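PDB 3EN8: SnoaL-like domain-containing protein from Burkholderia xenovorans LB400, which is of unknown function but adopts an NTF2-like, SnoaL-type fold, forms a two-chain assembly and binds a calcium ion. Local coordinates for residues V93-F98 / T107-D112. Numbering follows the deposited sequence.
Sequences VSIMEF and TQYFSD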
ATOM      1  N   VAL A  93      -1.902  -4.985  -1.551  1.00 14.03           N
ATOM      2  CA  VAL A  93      -2.070  -4.019  -0.447  1.00 14.22           C
ATOM      3  C   VAL A  93      -3.499  -3.569  -0.412  1.00 13.42           C
ATOM      4  O   VAL A  93      -4.057  -3.142  -1.400  1.00 13.10           O
ATOM      5  CB  VAL A  93      -1.142  -2.785  -0.591  1.00 15.70           C
ATOM      6  CG1 VAL A  93      -1.461  -1.740   0.515  1.00 14.59           C
ATOM      7  CG2 VAL A  93       0.335  -3.186  -0.520  1.00 17.86           C
ATOM      8  N   SER A  94      -4.110  -3.701   0.756  1.00 13.91           N
ATOM      9  CA  SER A  94      -5.421  -3.181   0.959  1.00 11.17           C
ATOM     10  C   SER A  94      -5.377  -2.138   2.098  1.00  9.83           C
ATOM     11  O   SER A  94      -5.082  -2.492   3.265  1.00 13.53           O
ATOM     12  CB  SER A  94      -6.399  -4.314   1.344  1.00 12.48           C
ATOM     13  OG  SER A  94      -7.624  -3.854   1.901  1.00 17.43           O
ATOM     14  N   ILE A  95      -5.719  -0.929   1.729  1.00 11.18           N
ATOM     15  CA  ILE A  95      -5.759   0.207   2.652  1.00 11.99           C
ATOM     16  C   ILE A  95      -7.207   0.420   3.024  1.00 13.51           C
ATOM     17  O   ILE A  95      -8.032   0.691   2.138  1.00 15.09           O
ATOM     18  CB  ILE A  95      -5.190   1.505   2.009  1.00 15.27           C
ATOM     19  CG1 ILE A  95      -3.820   1.313   1.413  1.00 16.72           C
ATOM     20  CG2 ILE A  95      -5.263   2.668   3.023  1.00 12.80           C
ATOM     21  CD1 ILE A  95      -3.506   2.369   0.327  1.00 17.87           C
HETATM   22  N   MSE A  96      -7.544   0.283   4.306  1.00 11.83           N
HETATM   23  CA  MSE A  96      -8.949   0.407   4.717  1.00 11.51           C
HETATM   24  C   MSE A  96      -9.168   1.514   5.716  1.00 17.67           C
HETATM   25  O   MSE A  96      -8.457   1.646   6.698  1.00 16.07           O
HETATM   26  CB  MSE A  96      -9.509  -0.895   5.289  1.00 13.85           C
HETATM   27  CG  MSE A  96      -9.719  -1.999   4.235  1.00 14.60           C
HETATM   28 SE   MSE A  96     -10.023  -3.676   5.159  0.75 13.83          SE
HETATM   29  CE  MSE A  96     -10.574  -4.703   3.630  1.00 17.58           C
ATOM     30  N   GLU A  97     -10.201   2.281   5.429  1.00 14.66           N
ATOM     31  CA  GLU A  97     -10.686   3.324   6.360  1.00 15.35           C
ATOM     32  C   GLU A  97     -12.010   2.909   6.948  1.00 13.54           C
ATOM     33  O   GLU A  97     -12.985   2.594   6.237  1.00 12.35           O
ATOM     34  CB  GLU A  97     -10.842   4.620   5.618  1.00 15.62           C
ATOM     35  CG  GLU A  97      -9.602   5.082   4.940  1.00 16.80           C
ATOM     36  CD  GLU A  97      -9.909   6.038   3.826  1.00 22.17           C
ATOM     37  OE1 GLU A  97     -10.442   7.125   4.107  1.00 19.34           O
ATOM     38  OE2 GLU A  97      -9.631   5.686   2.669  1.00 16.07           O
ATOM     39  N   PHE A  98     -12.015   2.935   8.275  1.00 14.52           N
ATOM     40  CA  PHE A  98     -13.119   2.538   9.114  1.00 14.93           C
ATOM     41  C   PHE A  98     -13.859   3.735   9.712  1.00 18.17           C
ATOM     42  O   PHE A  98     -13.302   4.805   9.995  1.00 17.46           O
ATOM     43  CB  PHE A  98     -12.631   1.637  10.301  1.00 15.95           C
ATOM     44  CG  PHE A  98     -12.290   0.208   9.912  1.00 15.98           C
ATOM     45  CD1 PHE A  98     -11.123  -0.088   9.225  1.00 15.52           C
ATOM     46  CD2 PHE A  98     -13.141  -0.826  10.238  1.00 14.35           C
ATOM     47  CE1 PHE A  98     -10.830  -1.369   8.873  1.00 14.84           C
ATOM     48  CE2 PHE A  98     -12.851  -2.138   9.865  1.00 15.74           C
ATOM     49  CZ  PHE A  98     -11.679  -2.402   9.204  1.00 14.53           C
ATOM     50  N   THR A 107      -8.855   0.869  -0.581  1.00  9.71           N
ATOM     51  CA  THR A 107      -8.048   1.067  -1.791  1.00 11.29           C
ATOM     52  C   THR A 107      -7.107  -0.117  -1.912  1.00 13.61           C
ATOM     53  O   THR A 107      -6.334  -0.420  -0.983  1.00 14.10           O
ATOM     54  CB  THR A 107      -7.204   2.329  -1.665  1.00 12.50           C
ATOM     55  OG1 THR A 107      -8.017   3.399  -1.200  1.00 14.99           O
ATOM     56  CG2 THR A 107      -6.546   2.704  -3.025  1.00 13.30           C
ATOM     57  N   GLN A 108      -7.150  -0.755  -3.062  1.00 14.20           N
ATOM     58  CA  GLN A 108      -6.311  -1.901  -3.323  1.00 12.66           C
ATOM     59  C   GLN A 108      -5.314  -1.685  -4.470  1.00 13.91           C
ATOM     60  O   GLN A 108      -5.616  -1.078  -5.491  1.00 16.08           O
ATOM     61  CB  GLN A 108      -7.165  -3.132  -3.617  1.00 15.08           C
ATOM     62  CG  GLN A 108      -7.841  -3.791  -2.417  1.00 11.88           C
ATOM     63  CD  GLN A 108      -8.760  -4.954  -2.847  1.00 14.01           C
ATOM     64  OE1 GLN A 108      -9.740  -4.753  -3.549  1.00 17.17           O
ATOM     65  NE2 GLN A 108      -8.457  -6.166  -2.378  1.00 17.75           N
ATOM     66  N   TYR A 109      -4.125  -2.217  -4.235  1.00 13.25           N
ATOM     67  CA  TYR A 109      -3.062  -2.317  -5.229  1.00 13.80           C
ATOM     68  C   TYR A 109      -2.600  -3.778  -5.383  1.00 12.93           C
ATOM     69  O   TYR A 109      -2.434  -4.502  -4.410  1.00 12.76           O
ATOM     70  CB  TYR A 109      -1.868  -1.522  -4.755  1.00 15.21           C
ATOM     71  CG  TYR A 109      -2.071  -0.027  -4.785  1.00 13.93           C
ATOM     72  CD1 TYR A 109      -2.635   0.630  -3.735  1.00 14.68           C
ATOM     73  CD2 TYR A 109      -1.726   0.714  -5.922  1.00 13.99           C
ATOM     74  CE1 TYR A 109      -2.824   2.013  -3.757  1.00 14.10           C
ATOM     75  CE2 TYR A 109      -1.877   2.092  -5.946  1.00 13.79           C
ATOM     76  CZ  TYR A 109      -2.430   2.726  -4.884  1.00 18.44           C
ATOM     77  OH  TYR A 109      -2.598   4.065  -4.947  1.00 15.40           O
ATOM     78  N   PHE A 110      -2.305  -4.125  -6.604  1.00 13.61           N
ATOM     79  CA  PHE A 110      -1.939  -5.482  -6.994  1.00 15.61           C
ATOM     80  C   PHE A 110      -0.654  -5.411  -7.767  1.00 17.74           C
ATOM     81  O   PHE A 110      -0.620  -4.880  -8.867  1.00 18.89           O
ATOM     82  CB  PHE A 110      -3.038  -6.106  -7.861  1.00 19.08           C
ATOM     83  CG  PHE A 110      -4.418  -6.032  -7.249  1.00 16.80           C
ATOM     84  CD1 PHE A 110      -4.857  -7.031  -6.395  1.00 18.05           C
ATOM     85  CD2 PHE A 110      -5.277  -4.964  -7.536  1.00 18.66           C
ATOM     86  CE1 PHE A 110      -6.130  -6.979  -5.839  1.00 21.43           C
ATOM     87  CE2 PHE A 110      -6.563  -4.907  -6.955  1.00 20.58           C
ATOM     88  CZ  PHE A 110      -6.966  -5.909  -6.122  1.00 20.07           C
ATOM     89  N   SER A 111       0.416  -5.876  -7.138  1.00 14.93           N
ATOM     90  CA  SER A 111       1.756  -5.705  -7.677  1.00 18.14           C
ATOM     91  C   SER A 111       2.418  -7.049  -7.996  1.00 18.09           C
ATOM     92  O   SER A 111       2.107  -8.086  -7.399  1.00 16.25           O
ATOM     93  CB  SER A 111       2.602  -4.829  -6.731  1.00 18.96           C
ATOM     94  OG  SER A 111       3.084  -5.545  -5.640  1.00 22.22           O
ATOM     95  N   ASP A 112       3.314  -7.006  -8.974  1.00 16.45           N
ATOM     96  CA  ASP A 112       4.081  -8.187  -9.370  1.00 17.65           C
ATOM     97  C   ASP A 112       5.359  -8.359  -8.545  1.00 15.81           C
ATOM     98  O   ASP A 112       5.945  -7.365  -8.085  1.00 17.64           O
ATOM     99  CB  ASP A 112       4.484  -8.106 -10.841  1.00 19.49           C
ATOM    100  CG  ASP A 112       3.306  -8.185 -11.765  1.00 30.26           C
ATOM    101  OD1 ASP A 112       2.582  -9.193 -11.727  1.00 28.45           O
ATOM    102  OD2 ASP A 112       3.116  -7.237 -12.541  1.00 41.47           O
TER
HETATM  103  O   HOH W   1      -8.558   3.536   1.438  1.00 12.54           O
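In Ile95, CG1 stands anti to the carbonyl carbon (chi1 -53°), and chi2 of 157° carries CD1 on toward Tyr109, whose CG is likewise anti to its carbonyl carbon (chi1 -71°). Ile95 CD1 comes to the edge of the phenol ring, near its plane, 4.2 Å from Tyr109 CE1, and the two side chains lie at a slant to each other. Beside them Val93 CB faces Tyr109 CB at 4.4 Å. The antiparallel backbones that carry them are joined by two hydrogen-bonded pairs, Val93 with Tyr109 and Ile95 with Thr107, each closed by two N-H...O bonds. Ile95 N to Thr107 O, 2.8 Å, is nearly straight, although the donor is tilted out of the carbonyl plane. The non-hydrogen-bonded pair Ser94-Gln108 lies between them; there Gln108 CA reaches Val93 O at 3.2 Å in a CA-H...O contact, and Gln108 CG packs on Ser94 CB at 4.1 Å. A water is hydrogen-bonded to Ile95 O, Glu97 OE2 and Thr107 OG1, its oxygen 2.7 Å from Glu97 OE2, bridging the strands beside the Ile95-Thr107 pair. On the Ser94-Gln108 face, Gln108 NE2 is hydrogen-bonded to Tyr81 OH, Gln108 OE1 to Arg55 NH2, and Ser94 OG to Glu106. The opposite face, with Val93, Ile95 and Tyr109, meets the second subunit: Tyr109 OH bonds to Glu80 of that chain, and Ile95 packs on its Ile78. This pairing belongs to the antiparallel hairpin 88-99/102-111, inside the curved mixed sheet that, with helix 3-20 packed on the Ser94-Gln108 face, characterises the NTF2-like fold.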